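Local coordinates for protein beta-mannosidase (Trichoderma harzianum, PDB 4CVU) that probably hydrolyses beta-linked mannose from the non-reducing ends of mannosides, as a glycosylated enzyme of glycoside hydrolase family 2, at residues N371-E376 / C483-N488; F447-T452 / N515-T520; E467-V472 / F522-A527; E489-M494 / I554-Y559. All blocks are in the same frame, centred on the assembly; numbering follows the deposited sequence.

Interaction 1. Residues N371-E376 / C483-N488; sequences NNWHFE and CWMGGN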
# COMPACT_ATOMS: atom_id res chain seq x y z
N ASN A 371 -24.19 28.95 37.27
CA ASN A 371 -25.05 27.86 36.87
C ASN A 371 -24.29 26.53 36.90
O ASN A 371 -23.13 26.46 36.56
CB ASN A 371 -25.55 28.08 35.46
CG ASN A 371 -26.77 28.95 35.40
OD1 ASN A 371 -26.69 30.15 35.64
ND2 ASN A 371 -27.92 28.34 35.08
N ASN A 372 -24.99 25.50 37.23
CA ASN A 372 -24.43 24.21 37.33
C ASN A 372 -24.17 23.75 35.94
O ASN A 372 -24.66 24.35 34.98
CB ASN A 372 -25.46 23.27 37.92
CG ASN A 372 -25.59 23.42 39.39
OD1 ASN A 372 -24.84 22.86 40.15
ND2 ASN A 372 -26.58 24.16 39.80
N TRP A 373 -23.38 22.70 35.82
CA TRP A 373 -23.32 21.83 34.64
C TRP A 373 -22.77 20.50 35.14
O TRP A 373 -21.60 20.32 35.15
CB TRP A 373 -22.44 22.41 33.53
CG TRP A 373 -22.52 21.71 32.24
CD1 TRP A 373 -22.10 20.45 31.95
CD2 TRP A 373 -23.12 22.21 31.03
NE1 TRP A 373 -22.38 20.15 30.64
CE2 TRP A 373 -23.02 21.21 30.06
CE3 TRP A 373 -23.74 23.40 30.70
CZ2 TRP A 373 -23.51 21.36 28.79
CZ3 TRP A 373 -24.25 23.56 29.43
CH2 TRP A 373 -24.12 22.52 28.47
N HIS A 374 -23.65 19.62 35.58
CA HIS A 374 -23.27 18.31 36.06
C HIS A 374 -24.38 17.27 35.93
O HIS A 374 -25.49 17.58 35.62
CB HIS A 374 -22.71 18.34 37.49
CG HIS A 374 -23.73 18.59 38.55
ND1 HIS A 374 -24.03 19.85 39.01
CD2 HIS A 374 -24.50 17.74 39.25
CE1 HIS A 374 -24.95 19.76 39.94
NE2 HIS A 374 -25.25 18.49 40.10
N PHE A 375 -24.02 16.03 36.22
CA PHE A 375 -24.92 14.92 36.13
C PHE A 375 -25.16 14.31 37.52
O PHE A 375 -24.28 14.35 38.36
CB PHE A 375 -24.33 13.89 35.18
CG PHE A 375 -24.38 14.29 33.73
CD1 PHE A 375 -23.38 15.05 33.16
CD2 PHE A 375 -25.44 13.87 32.93
CE1 PHE A 375 -23.44 15.38 31.83
CE2 PHE A 375 -25.49 14.19 31.59
CZ PHE A 375 -24.52 14.95 31.05
N GLU A 376 -26.34 13.75 37.74
CA GLU A 376 -26.68 12.98 38.95
C GLU A 376 -27.32 11.64 38.60
O GLU A 376 -28.22 11.59 37.77
CB GLU A 376 -27.64 13.76 39.82
CG GLU A 376 -27.09 15.09 40.30
CD GLU A 376 -28.05 15.88 41.15
OE1 GLU A 376 -29.14 15.34 41.51
OE2 GLU A 376 -27.74 17.05 41.45
N CYS A 483 -28.88 12.09 28.45
CA CYS A 483 -29.36 13.44 28.17
C CYS A 483 -29.49 13.58 26.65
O CYS A 483 -28.97 12.74 25.89
CB CYS A 483 -28.42 14.53 28.69
SG CYS A 483 -26.76 14.55 27.93
N TRP A 484 -30.21 14.61 26.23
CA TRP A 484 -30.25 15.03 24.85
C TRP A 484 -29.81 16.48 24.79
O TRP A 484 -30.30 17.31 25.56
CB TRP A 484 -31.65 14.95 24.25
CG TRP A 484 -32.04 13.59 23.86
CD1 TRP A 484 -32.97 12.82 24.46
CD2 TRP A 484 -31.51 12.82 22.77
NE1 TRP A 484 -33.08 11.62 23.80
CE2 TRP A 484 -32.18 11.58 22.77
CE3 TRP A 484 -30.50 13.04 21.80
CZ2 TRP A 484 -31.91 10.58 21.84
CZ3 TRP A 484 -30.25 12.05 20.86
CH2 TRP A 484 -30.93 10.82 20.90
N MET A 485 -28.90 16.78 23.89
CA MET A 485 -28.54 18.15 23.62
C MET A 485 -28.83 18.40 22.15
O MET A 485 -28.74 17.47 21.30
CB MET A 485 -27.10 18.45 24.05
CG MET A 485 -26.83 18.10 25.53
SD MET A 485 -25.72 19.26 26.39
CE MET A 485 -25.63 18.46 27.99
N GLY A 486 -29.27 19.62 21.87
CA GLY A 486 -29.83 19.99 20.56
C GLY A 486 -28.83 20.00 19.42
O GLY A 486 -29.19 19.82 18.24
N GLY A 487 -27.55 20.18 19.76
CA GLY A 487 -26.52 20.22 18.74
C GLY A 487 -25.20 20.80 19.20
O GLY A 487 -25.08 21.36 20.30
N ASN A 488 -24.22 20.68 18.34
CA ASN A 488 -22.85 20.99 18.70
C ASN A 488 -22.47 22.42 18.36
O ASN A 488 -22.64 22.87 17.27
CB ASN A 488 -21.93 19.95 18.04
CG ASN A 488 -20.47 20.32 18.10
OD1 ASN A 488 -19.90 20.40 19.17
ND2 ASN A 488 -19.88 20.60 16.95

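Interaction 2. Residues F447-T452 / N515-T520; sequences FQFSDT and NLFITT. With MAN (alpha-D-mannopyranose), chain D; MAN (alpha-D-mannopyranose), chain B.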
# COMPACT_ATOMS: atom_id res chain seq x y z
N PHE A 447 -28.71 15.69 19.08
CA PHE A 447 -29.42 15.75 17.81
C PHE A 447 -28.45 16.17 16.68
O PHE A 447 -27.50 16.91 16.92
CB PHE A 447 -30.59 16.74 17.89
CG PHE A 447 -31.63 16.41 18.95
CD1 PHE A 447 -31.88 15.11 19.36
CD2 PHE A 447 -32.40 17.43 19.50
CE1 PHE A 447 -32.84 14.84 20.31
CE2 PHE A 447 -33.37 17.17 20.45
CZ PHE A 447 -33.59 15.86 20.87
N GLN A 448 -28.71 15.73 15.43
CA GLN A 448 -27.69 15.88 14.38
C GLN A 448 -27.57 17.29 13.79
O GLN A 448 -27.92 17.55 12.66
CB GLN A 448 -27.88 14.79 13.30
CG GLN A 448 -27.95 13.38 13.88
CD GLN A 448 -26.79 13.06 14.80
OE1 GLN A 448 -25.65 13.39 14.51
NE2 GLN A 448 -27.07 12.40 15.91
N PHE A 449 -27.09 18.22 14.60
CA PHE A 449 -26.89 19.57 14.15
C PHE A 449 -25.55 20.08 14.71
O PHE A 449 -25.30 19.96 15.91
CB PHE A 449 -28.03 20.47 14.64
CG PHE A 449 -29.39 20.04 14.16
CD1 PHE A 449 -29.91 20.54 12.96
CD2 PHE A 449 -30.16 19.17 14.92
CE1 PHE A 449 -31.19 20.15 12.53
CE2 PHE A 449 -31.41 18.78 14.49
CZ PHE A 449 -31.93 19.27 13.29
N SER A 450 -24.70 20.66 13.85
CA SER A 450 -23.29 20.80 14.22
C SER A 450 -22.45 21.86 13.47
O SER A 450 -22.27 21.78 12.26
CB SER A 450 -22.65 19.40 14.14
OG SER A 450 -21.29 19.41 14.55
N ASP A 451 -21.97 22.85 14.22
CA ASP A 451 -20.97 23.78 13.76
C ASP A 451 -21.39 24.59 12.52
O ASP A 451 -20.58 24.92 11.66
CB ASP A 451 -19.67 23.02 13.49
CG ASP A 451 -18.45 23.92 13.43
OD1 ASP A 451 -18.49 25.05 14.00
OD2 ASP A 451 -17.45 23.51 12.80
N THR A 452 -22.67 24.87 12.45
CA THR A 452 -23.21 25.80 11.47
C THR A 452 -24.61 26.13 11.94
O THR A 452 -25.12 25.52 12.90
CB THR A 452 -23.21 25.22 10.05
OG1 THR A 452 -23.45 26.26 9.08
CG2 THR A 452 -24.22 24.09 9.93
N ASN A 515 -36.51 29.02 18.19
CA ASN A 515 -37.72 28.43 17.66
C ASN A 515 -37.50 26.95 17.32
O ASN A 515 -38.32 26.10 17.69
CB ASN A 515 -38.21 29.18 16.42
CG ASN A 515 -39.45 28.56 15.81
OD1 ASN A 515 -40.52 28.61 16.40
ND2 ASN A 515 -39.29 27.92 14.68
N LEU A 516 -36.37 26.65 16.67
CA LEU A 516 -36.10 25.23 16.31
C LEU A 516 -35.62 24.43 17.51
O LEU A 516 -36.24 23.40 17.88
CB LEU A 516 -35.06 25.11 15.19
CG LEU A 516 -34.86 23.68 14.64
CD1 LEU A 516 -36.18 23.10 14.21
CD2 LEU A 516 -33.86 23.63 13.49
N PHE A 517 -34.54 24.89 18.15
CA PHE A 517 -33.85 24.08 19.16
C PHE A 517 -34.48 24.15 20.56
O PHE A 517 -34.18 23.33 21.43
CB PHE A 517 -32.35 24.41 19.18
CG PHE A 517 -31.65 24.06 17.90
CD1 PHE A 517 -31.25 22.74 17.65
CD2 PHE A 517 -31.46 25.00 16.91
CE1 PHE A 517 -30.63 22.39 16.47
CE2 PHE A 517 -30.84 24.66 15.72
CZ PHE A 517 -30.43 23.34 15.49
N ILE A 518 -35.40 25.08 20.79
CA ILE A 518 -36.04 25.13 22.11
C ILE A 518 -37.56 24.91 22.00
O ILE A 518 -38.07 23.92 22.48
CB ILE A 518 -35.71 26.46 22.82
CG1 ILE A 518 -34.20 26.63 22.98
CG2 ILE A 518 -36.37 26.50 24.19
CD1 ILE A 518 -33.80 27.97 23.57
N THR A 519 -38.26 25.85 21.35
CA THR A 519 -39.72 25.79 21.22
C THR A 519 -40.14 24.48 20.54
O THR A 519 -40.93 23.75 21.10
CB THR A 519 -40.27 27.03 20.47
OG1 THR A 519 -39.75 28.24 21.05
CG2 THR A 519 -41.80 27.10 20.55
N THR A 520 -39.59 24.14 19.39
CA THR A 520 -40.01 22.91 18.70
C THR A 520 -39.41 21.68 19.38
O THR A 520 -40.13 20.81 19.87
CB THR A 520 -39.61 22.89 17.22
OG1 THR A 520 -40.07 24.08 16.59
CG2 THR A 520 -40.20 21.68 16.50
C1 MAN D . -40.68 34.42 14.56
C2 MAN D . -41.34 33.14 14.04
C3 MAN D . -40.37 31.99 14.07
C4 MAN D . -39.06 32.36 13.39
C5 MAN D . -38.49 33.58 14.08
C6 MAN D . -37.15 33.96 13.47
O2 MAN D . -41.78 33.33 12.71
O3 MAN D . -40.91 30.85 13.43
O4 MAN D . -38.16 31.25 13.46
O5 MAN D . -39.42 34.66 13.96
O6 MAN D . -36.52 34.98 14.23
C1 MAN B . -38.80 35.62 16.98
C2 MAN B . -40.30 35.45 16.71
C3 MAN B . -40.97 35.23 18.06
C4 MAN B . -40.33 34.04 18.78
C5 MAN B . -38.82 34.19 18.90
C6 MAN B . -38.17 32.94 19.50
O2 MAN B . -40.58 34.27 15.97
O3 MAN B . -42.31 34.91 17.82
O4 MAN B . -40.88 33.90 20.06
O5 MAN B . -38.28 34.44 17.60
O6 MAN B . -38.25 31.82 18.66

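Interaction 3. Residues E467-V472 / F522-A527; sequences EITYNV and FNVLAA. With MAN (alpha-D-mannopyranose), chain E; MAN (alpha-D-mannopyranose), chain C; NAG (2-acetamido-2-deoxy-beta-D-glucopyranose), chain F.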
# COMPACT_ATOMS: atom_id res chain seq x y z
N GLU A 467 -37.82 13.48 12.46
CA GLU A 467 -36.53 12.95 12.94
C GLU A 467 -36.44 12.96 14.45
O GLU A 467 -36.14 11.92 15.04
CB GLU A 467 -35.39 13.73 12.29
CG GLU A 467 -34.11 13.86 13.07
CD GLU A 467 -33.11 14.71 12.33
OE1 GLU A 467 -33.39 15.09 11.18
OE2 GLU A 467 -32.04 15.01 12.90
N ILE A 468 -36.67 14.11 15.09
CA ILE A 468 -36.57 14.15 16.54
C ILE A 468 -37.58 13.22 17.21
O ILE A 468 -37.23 12.55 18.18
CB ILE A 468 -36.74 15.57 17.11
CG1 ILE A 468 -35.76 16.54 16.45
CG2 ILE A 468 -36.53 15.56 18.59
CD1 ILE A 468 -34.32 16.10 16.53
N THR A 469 -38.81 13.17 16.70
CA THR A 469 -39.86 12.34 17.28
C THR A 469 -39.56 10.83 17.17
O THR A 469 -39.68 10.09 18.15
CB THR A 469 -41.23 12.63 16.60
OG1 THR A 469 -41.57 14.02 16.74
CG2 THR A 469 -42.32 11.78 17.23
N TYR A 470 -39.14 10.39 16.00
CA TYR A 470 -38.76 8.99 15.80
C TYR A 470 -37.59 8.54 16.72
O TYR A 470 -37.67 7.55 17.43
CB TYR A 470 -38.37 8.75 14.35
CG TYR A 470 -37.81 7.36 14.12
CD1 TYR A 470 -38.62 6.24 14.29
CD2 TYR A 470 -36.47 7.16 13.77
CE1 TYR A 470 -38.13 4.97 14.11
CE2 TYR A 470 -35.96 5.88 13.56
CZ TYR A 470 -36.79 4.78 13.73
OH TYR A 470 -36.32 3.51 13.55
N ASN A 471 -36.50 9.30 16.69
CA ASN A 471 -35.31 8.90 17.46
C ASN A 471 -35.44 9.06 18.98
O ASN A 471 -34.99 8.17 19.71
CB ASN A 471 -34.09 9.60 16.92
CG ASN A 471 -33.69 9.07 15.57
OD1 ASN A 471 -33.22 7.94 15.45
ND2 ASN A 471 -33.90 9.88 14.52
N VAL A 472 -36.06 10.15 19.45
CA VAL A 472 -36.36 10.31 20.90
C VAL A 472 -37.21 9.15 21.42
O VAL A 472 -36.91 8.56 22.47
CB VAL A 472 -37.02 11.66 21.23
CG1 VAL A 472 -37.70 11.61 22.59
CG2 VAL A 472 -36.01 12.79 21.21
N PHE A 522 -37.53 21.11 22.30
CA PHE A 522 -37.78 20.78 23.73
C PHE A 522 -39.21 20.28 23.94
O PHE A 522 -39.44 19.38 24.75
CB PHE A 522 -37.51 21.95 24.68
CG PHE A 522 -37.70 21.61 26.14
CD1 PHE A 522 -37.00 20.55 26.71
CD2 PHE A 522 -38.54 22.36 26.96
CE1 PHE A 522 -37.13 20.22 28.05
CE2 PHE A 522 -38.69 22.04 28.31
CZ PHE A 522 -37.99 20.97 28.86
N ASN A 523 -40.17 20.90 23.26
CA ASN A 523 -41.56 20.40 23.32
C ASN A 523 -41.69 18.99 22.81
O ASN A 523 -42.32 18.19 23.44
CB ASN A 523 -42.55 21.32 22.60
CG ASN A 523 -43.15 22.32 23.55
OD1 ASN A 523 -43.91 21.92 24.43
ND2 ASN A 523 -42.79 23.60 23.41
N VAL A 524 -41.03 18.68 21.70
CA VAL A 524 -41.06 17.30 21.16
C VAL A 524 -40.46 16.29 22.14
O VAL A 524 -41.04 15.22 22.38
CB VAL A 524 -40.35 17.18 19.81
CG1 VAL A 524 -40.21 15.72 19.39
CG2 VAL A 524 -41.10 17.93 18.73
N LEU A 525 -39.32 16.60 22.74
CA LEU A 525 -38.72 15.69 23.73
C LEU A 525 -39.62 15.51 24.97
O LEU A 525 -39.82 14.38 25.46
CB LEU A 525 -37.37 16.21 24.21
CG LEU A 525 -36.74 15.44 25.38
CD1 LEU A 525 -36.57 13.96 25.05
CD2 LEU A 525 -35.38 16.04 25.70
N ALA A 526 -40.07 16.64 25.51
CA ALA A 526 -40.96 16.64 26.67
C ALA A 526 -42.28 15.88 26.42
O ALA A 526 -42.78 15.20 27.32
CB ALA A 526 -41.24 18.05 27.16
N ALA A 527 -42.78 15.95 25.20
CA ALA A 527 -43.95 15.17 24.83
C ALA A 527 -43.70 13.67 24.91
O ALA A 527 -44.62 12.89 25.15
CB ALA A 527 -44.38 15.54 23.43
C1 MAN E . -48.78 21.87 23.06
C2 MAN E . -48.27 23.29 22.92
C3 MAN E . -46.91 23.46 23.63
C4 MAN E . -47.10 23.06 25.09
C5 MAN E . -47.59 21.61 25.13
C6 MAN E . -47.83 21.09 26.53
O2 MAN E . -49.26 24.11 23.56
O3 MAN E . -46.46 24.82 23.56
O4 MAN E . -45.88 23.30 25.84
O5 MAN E . -48.84 21.49 24.44
O6 MAN E . -48.33 19.75 26.46
C1 MAN C . -46.56 11.30 12.52
C2 MAN C . -45.77 10.37 11.62
C3 MAN C . -44.43 10.04 12.27
C4 MAN C . -43.66 11.31 12.61
C5 MAN C . -44.56 12.27 13.40
C6 MAN C . -43.93 13.65 13.59
O2 MAN C . -45.53 11.02 10.40
O3 MAN C . -43.69 9.22 11.42
O4 MAN C . -42.55 10.96 13.42
O5 MAN C . -45.82 12.48 12.77
O6 MAN C . -44.73 14.41 14.49
C1 NAG F . -48.07 12.46 24.84
C2 NAG F . -48.62 12.67 23.42
C3 NAG F . -48.14 13.99 22.88
C4 NAG F . -48.43 15.11 23.85
C5 NAG F . -47.92 14.76 25.25
C6 NAG F . -48.25 15.84 26.28
C7 NAG F . -48.95 10.46 22.42
C8 NAG F . -48.44 9.38 21.51
N2 NAG F . -48.24 11.57 22.55
O3 NAG F . -48.82 14.30 21.69
O4 NAG F . -47.73 16.29 23.48
O5 NAG F . -48.45 13.53 25.67
O6 NAG F . -49.63 16.18 26.17
O7 NAG F . -50.03 10.28 23.00

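Interaction 4. Residues E489-M494 / I554-Y559; sequences EFENLM and IVERYY. With NAG (2-acetamido-2-deoxy-beta-D-glucopyranose), chain G; NAG (2-acetamido-2-deoxy-beta-D-glucopyranose), chain H.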
# COMPACT_ATOMS: atom_id res chain seq x y z
N GLU A 489 -21.93 23.12 19.36
CA GLU A 489 -21.32 24.46 19.22
C GLU A 489 -22.15 25.66 18.71
O GLU A 489 -21.72 26.37 17.81
CB GLU A 489 -20.02 24.36 18.40
CG GLU A 489 -18.78 24.31 19.29
CD GLU A 489 -17.72 23.35 18.79
OE1 GLU A 489 -17.73 23.03 17.57
OE2 GLU A 489 -16.85 22.93 19.63
N PHE A 490 -23.33 25.88 19.29
CA PHE A 490 -24.16 26.95 18.89
C PHE A 490 -23.85 28.21 19.69
O PHE A 490 -23.28 29.10 19.17
CB PHE A 490 -25.61 26.54 19.06
CG PHE A 490 -26.11 25.72 17.94
CD1 PHE A 490 -25.79 24.39 17.85
CD2 PHE A 490 -26.79 26.31 16.92
CE1 PHE A 490 -26.20 23.66 16.76
CE2 PHE A 490 -27.22 25.59 15.83
CZ PHE A 490 -26.93 24.25 15.75
N GLU A 491 -24.21 28.23 20.96
CA GLU A 491 -24.14 29.44 21.76
C GLU A 491 -22.71 29.88 22.12
O GLU A 491 -22.46 31.06 22.45
CB GLU A 491 -24.93 29.23 23.05
CG GLU A 491 -26.48 29.32 22.88
CD GLU A 491 -27.23 29.13 24.20
OE1 GLU A 491 -26.79 29.70 25.21
OE2 GLU A 491 -28.27 28.42 24.24
N ASN A 492 -21.79 28.92 22.13
CA ASN A 492 -20.40 29.23 22.46
C ASN A 492 -19.53 29.58 21.24
O ASN A 492 -18.43 30.13 21.41
CB ASN A 492 -19.78 28.09 23.25
CG ASN A 492 -19.54 26.85 22.43
OD1 ASN A 492 -20.38 26.43 21.65
ND2 ASN A 492 -18.37 26.23 22.62
N LEU A 493 -20.02 29.28 20.03
CA LEU A 493 -19.23 29.47 18.80
C LEU A 493 -20.02 30.08 17.62
O LEU A 493 -19.79 31.22 17.23
CB LEU A 493 -18.59 28.14 18.37
CG LEU A 493 -17.62 28.17 17.18
CD1 LEU A 493 -16.43 29.05 17.49
CD2 LEU A 493 -17.16 26.78 16.80
N MET A 494 -20.95 29.33 17.05
CA MET A 494 -21.58 29.75 15.80
C MET A 494 -22.52 30.95 15.92
O MET A 494 -22.56 31.78 15.01
CB MET A 494 -22.32 28.60 15.14
CG MET A 494 -21.39 27.51 14.66
SD MET A 494 -19.92 28.13 13.84
CE MET A 494 -20.72 29.21 12.63
N ILE A 554 -37.51 27.24 27.46
CA ILE A 554 -36.23 27.31 28.16
C ILE A 554 -35.67 28.70 27.93
O ILE A 554 -35.35 29.07 26.82
CB ILE A 554 -35.22 26.24 27.66
CG1 ILE A 554 -35.83 24.84 27.77
CG2 ILE A 554 -33.91 26.33 28.46
CD1 ILE A 554 -34.93 23.68 27.39
N VAL A 555 -35.59 29.50 28.98
CA VAL A 555 -35.09 30.86 28.87
C VAL A 555 -33.58 30.77 29.17
O VAL A 555 -33.18 30.66 30.33
CB VAL A 555 -35.81 31.83 29.84
CG1 VAL A 555 -35.22 33.22 29.79
CG2 VAL A 555 -37.31 31.88 29.53
N GLU A 556 -32.79 30.75 28.11
CA GLU A 556 -31.29 30.69 28.22
C GLU A 556 -30.70 31.92 28.86
O GLU A 556 -31.16 33.02 28.65
CB GLU A 556 -30.67 30.48 26.86
CG GLU A 556 -30.91 29.10 26.27
CD GLU A 556 -30.12 28.06 27.02
OE1 GLU A 556 -28.91 27.86 26.68
OE2 GLU A 556 -30.66 27.48 27.99
N ARG A 557 -29.67 31.72 29.68
CA ARG A 557 -28.89 32.82 30.24
C ARG A 557 -28.16 33.61 29.19
O ARG A 557 -28.07 34.82 29.26
CB ARG A 557 -27.84 32.32 31.25
CG ARG A 557 -27.27 33.44 32.08
CD ARG A 557 -26.41 32.94 33.20
NE ARG A 557 -27.20 32.50 34.31
CZ ARG A 557 -27.70 33.31 35.23
NH1 ARG A 557 -27.51 34.59 35.12
NH2 ARG A 557 -28.41 32.85 36.23
N TYR A 558 -27.62 32.91 28.21
CA TYR A 558 -26.76 33.53 27.21
C TYR A 558 -25.66 34.32 27.94
O TYR A 558 -24.94 33.77 28.72
CB TYR A 558 -27.54 34.40 26.22
CG TYR A 558 -28.58 33.72 25.41
CD1 TYR A 558 -28.23 32.81 24.47
CD2 TYR A 558 -29.92 34.00 25.56
CE1 TYR A 558 -29.15 32.17 23.71
CE2 TYR A 558 -30.87 33.35 24.81
CZ TYR A 558 -30.46 32.45 23.86
OH TYR A 558 -31.33 31.78 23.11
N TYR A 559 -25.58 35.61 27.69
CA TYR A 559 -24.49 36.44 28.16
C TYR A 559 -24.96 37.41 29.28
O TYR A 559 -24.32 38.41 29.54
CB TYR A 559 -23.73 37.07 26.95
CG TYR A 559 -23.76 36.07 25.76
CD1 TYR A 559 -23.49 34.69 25.97
CD2 TYR A 559 -24.21 36.43 24.52
CE1 TYR A 559 -23.61 33.74 24.95
CE2 TYR A 559 -24.34 35.49 23.49
CZ TYR A 559 -24.04 34.14 23.70
OH TYR A 559 -24.16 33.23 22.67
C1 NAG G . -30.42 37.60 28.33
C2 NAG G . -30.05 37.96 26.90
C3 NAG G . -31.26 38.28 26.03
C4 NAG G . -32.30 37.17 26.16
C5 NAG G . -32.60 36.90 27.63
C6 NAG G . -33.53 35.72 27.83
C7 NAG G . -27.80 38.91 26.80
C8 NAG G . -26.97 40.17 26.90
N2 NAG G . -29.12 39.07 26.94
O3 NAG G . -30.81 38.42 24.69
O4 NAG G . -33.51 37.49 25.52
O5 NAG G . -31.40 36.57 28.29
O6 NAG G . -33.03 34.59 27.16
O7 NAG G . -27.25 37.82 26.58
C1 NAG H . -31.58 32.28 38.23
C2 NAG H . -33.08 32.58 38.45
C3 NAG H . -33.52 33.82 37.71
C4 NAG H . -32.60 34.96 38.04
C5 NAG H . -31.16 34.56 37.73
C6 NAG H . -30.16 35.65 38.12
C7 NAG H . -34.31 30.51 38.94
C8 NAG H . -35.16 29.36 38.43
N2 NAG H . -33.91 31.44 38.07
O3 NAG H . -34.81 34.11 38.17
O4 NAG H . -32.97 36.09 37.28
O5 NAG H . -30.86 33.44 38.51
O6 NAG H . -28.90 35.30 37.59
O7 NAG H . -34.00 30.56 40.12
O HOH W 1 -27.29 30.15 28.16

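Interaction 1. Residues N371-E376 / C483-N488
His374 NE2 donates a hydrogen bond to Glu376 OE2 at 3.2 Å, while the residues beside them, Trp373 and Phe375, reach across to Met485 and Cys483. The carboxylate receives this bond on its anti lone pair. The donor N-H points well at the oxygen, and the acceptor lies close to the imidazole plane. The contact itself is made of two sulfur-aromatic pairs. Trp373 and Met485 extend toward each other from opposite directions. The indole gets there because its CG stands anti to the backbone N (chi1 -170°). Trp373 CZ2 then lies 3.7 Å from Met485 CE and 3.9 Å from Met485 SD. The thioether meets the six-membered ring obliquely, in a Met-aromatic contact. The second pair has a different geometry. Cys483 SG lies in the plane of the Phe375 ring, at its edge, 3.9 Å from both Phe375 CZ and Phe375 CE2. A chi1 of 64° turns SG to this ring edge. On the other segment, Trp373 and His374 both face Ser354 in a classic beta bulge. Strand 481-485 is one of the parallel strands of the (beta/alpha)8 barrel of this family. Trp484 packs against the surrounding helices, so Cys483 and Met485 face the barrel interior. Strand 374-377 belongs to the antiparallel strands that lead into the barrel. Phe353 meets both rings, and Trp444 touches Trp373, Cys483 and Met485. With only carbon and sulfur meeting across it, the buried contact rests mainly on dispersion. At Phe375, the sulfur faces the weakly positive C-H edge of the ring, not its electron-rich face.

Interaction 2. Residues F447-T452 / N515-T520
Phe449 and Phe517 form a T-shaped (edge-to-face) pair inside the (beta/alpha)8 barrel domain. It joins the loop after barrel strand 442-446 to helix 506-528. The two residues supply most of the buried surface. Their ring planes stand at 90°, and the centroids are 5.0 Å apart. The edge of Phe517 is presented to a face of Phe449. Phe517 CE1 is the leading atom, 3.5 Å from Phe449 CG. It sits nearer the rim than the centre of that face, and Phe517 CZ follows beside it. CG of Phe517 is anti to the carbonyl carbon (chi1 -64°), which carries the far end of the ring to the loop. Leu516 adds a looser touch through CD2. Replacing Phe449 by an alanine would probably leave the edge of Phe517 without its aromatic face and open a gap between loop and helix. An inverse gamma turn centred on Gln448 shapes the loop, with Phe449 N bonded to Phe447 O. Phe449 also packs on Val464 of helix 458-475 and Phe490 of helix 490-501. At the other side of the helix, Asn515 lies beside mannose units of a protein-linked glycan, and its ND2 bonds to Asp456. The helix widens here into a pi-type turn. Asn515 O takes two bonds from Thr520, with N and OG1 each 2.9 Å away and reaching the carbonyl from opposite faces of its plane.

Interaction 3. Residues E467-V472 / F522-A527
Val524 and Val472 both hold CG1 anti to the backbone N (chi1 171° and 162°), and in each this methyl makes the closest contact with the opposite helix. Val524 CG1 enters between Ile468 and Thr469. It is 3.8 Å from Ile468 CG2 and 3.4 Å from Thr469 OG1. That hydroxyl has its polar partner in its own helix, at Val465 O. Val472 and Leu525 cross at about a right angle, with Val472 CG1 3.6 Å from Leu525 CD1. Helices 458-475 and 506-528 are neighbouring outer helices of the (beta/alpha)8 barrel. The axes of 467-472 and 522-527 run in similar directions, 30° apart, and approach to 9.6 Å. Trp484 of barrel strand 481-485 backs Val472 and Leu525 from within. Asn471 ND2 and Asn471 N both donate to Glu467 O, from opposite faces of the carbonyl plane. Sugars lie over the outer side. Asn523 OD1 accepts a 2.8 Å hydrogen bond from O4 of the chain E mannose. Asn523 ND2 donates to Thr519 O, one turn back, which fixes the amide orientation. With an alanine in place of Asn523, the mannose O4 would probably lose this acceptor and Thr519 O its side-chain donor. Thr469 and Ala527 touch other sugars by van der Waals contact. The helix-helix seam is thus held by branched apolar side chains, and its one hydroxyl, Thr469 OG1, is satisfied inside its own helix.

Interaction 4. Residues E489-M494 / I554-Y559
Glu491 reaches Glu556, Tyr558 and Tyr559 from the first turn of its helix. Its side chain is extended beyond CG (chi2 -179°), whereas that of Glu556 is bent at the same bond (-71°). The two carboxylates are brought together with planes 74° apart. Glu491 OE2 lies only 2.6 Å from Glu556 OE1, a distance that suggests one of the acids is protonated. Glu491 OE2 also bonds to Tyr513 OH. Glu491 OE1 approaches Tyr558 CD1 obliquely at 3.5 Å. A water accepts from Tyr558 N and lies within bonding distance of Glu491 OE1. Tyr559 grips the backbone instead. Its OH donates to Glu491 O at 2.8 Å, in the carbonyl plane and on a lone pair. The side chains of this turn are layered: Glu556 CB lies over a face of Tyr558, and Tyr558 CB over the centre of the Tyr559 ring. Tyr558 OH bonds to Glu514. Arg557 bends at chi3, and both NH1 and NH2 donate to O6 of the chain H N-acetylglucosamine, while NE holds Asn371. The chain G sugar donates from O6 to Glu556 O and accepts from Tyr559 N through O7. Strand 554-556 pairs antiparallel with strand 545-546. Ile554 packs on Ile518 and Phe522 of helix 506-528, so this glycan-bearing side of the barrel domain is tied to helices 490-501 and 506-528 together.

In the fold
From the N terminus, 371-376 opens a long loop that interaction 1 closes at 483-488, joining the strands before the barrel to strand 481-485. Within that loop, 447-452 and 467-472 open interactions 2 and 3. Both close later, on helix 506-528, so they cross interaction 1 and each other. Interaction 4 opens at 489-494, directly after interaction 1 has closed. The two are in series, linked through Asn371 and Arg557. Interaction 4 crosses interactions 2 and 3 before ending at 554-559. None nests within another. Trp484 joins interaction 1 to the helices of interaction 3, and Phe447 bridges strand 481-485 and helix 458-475.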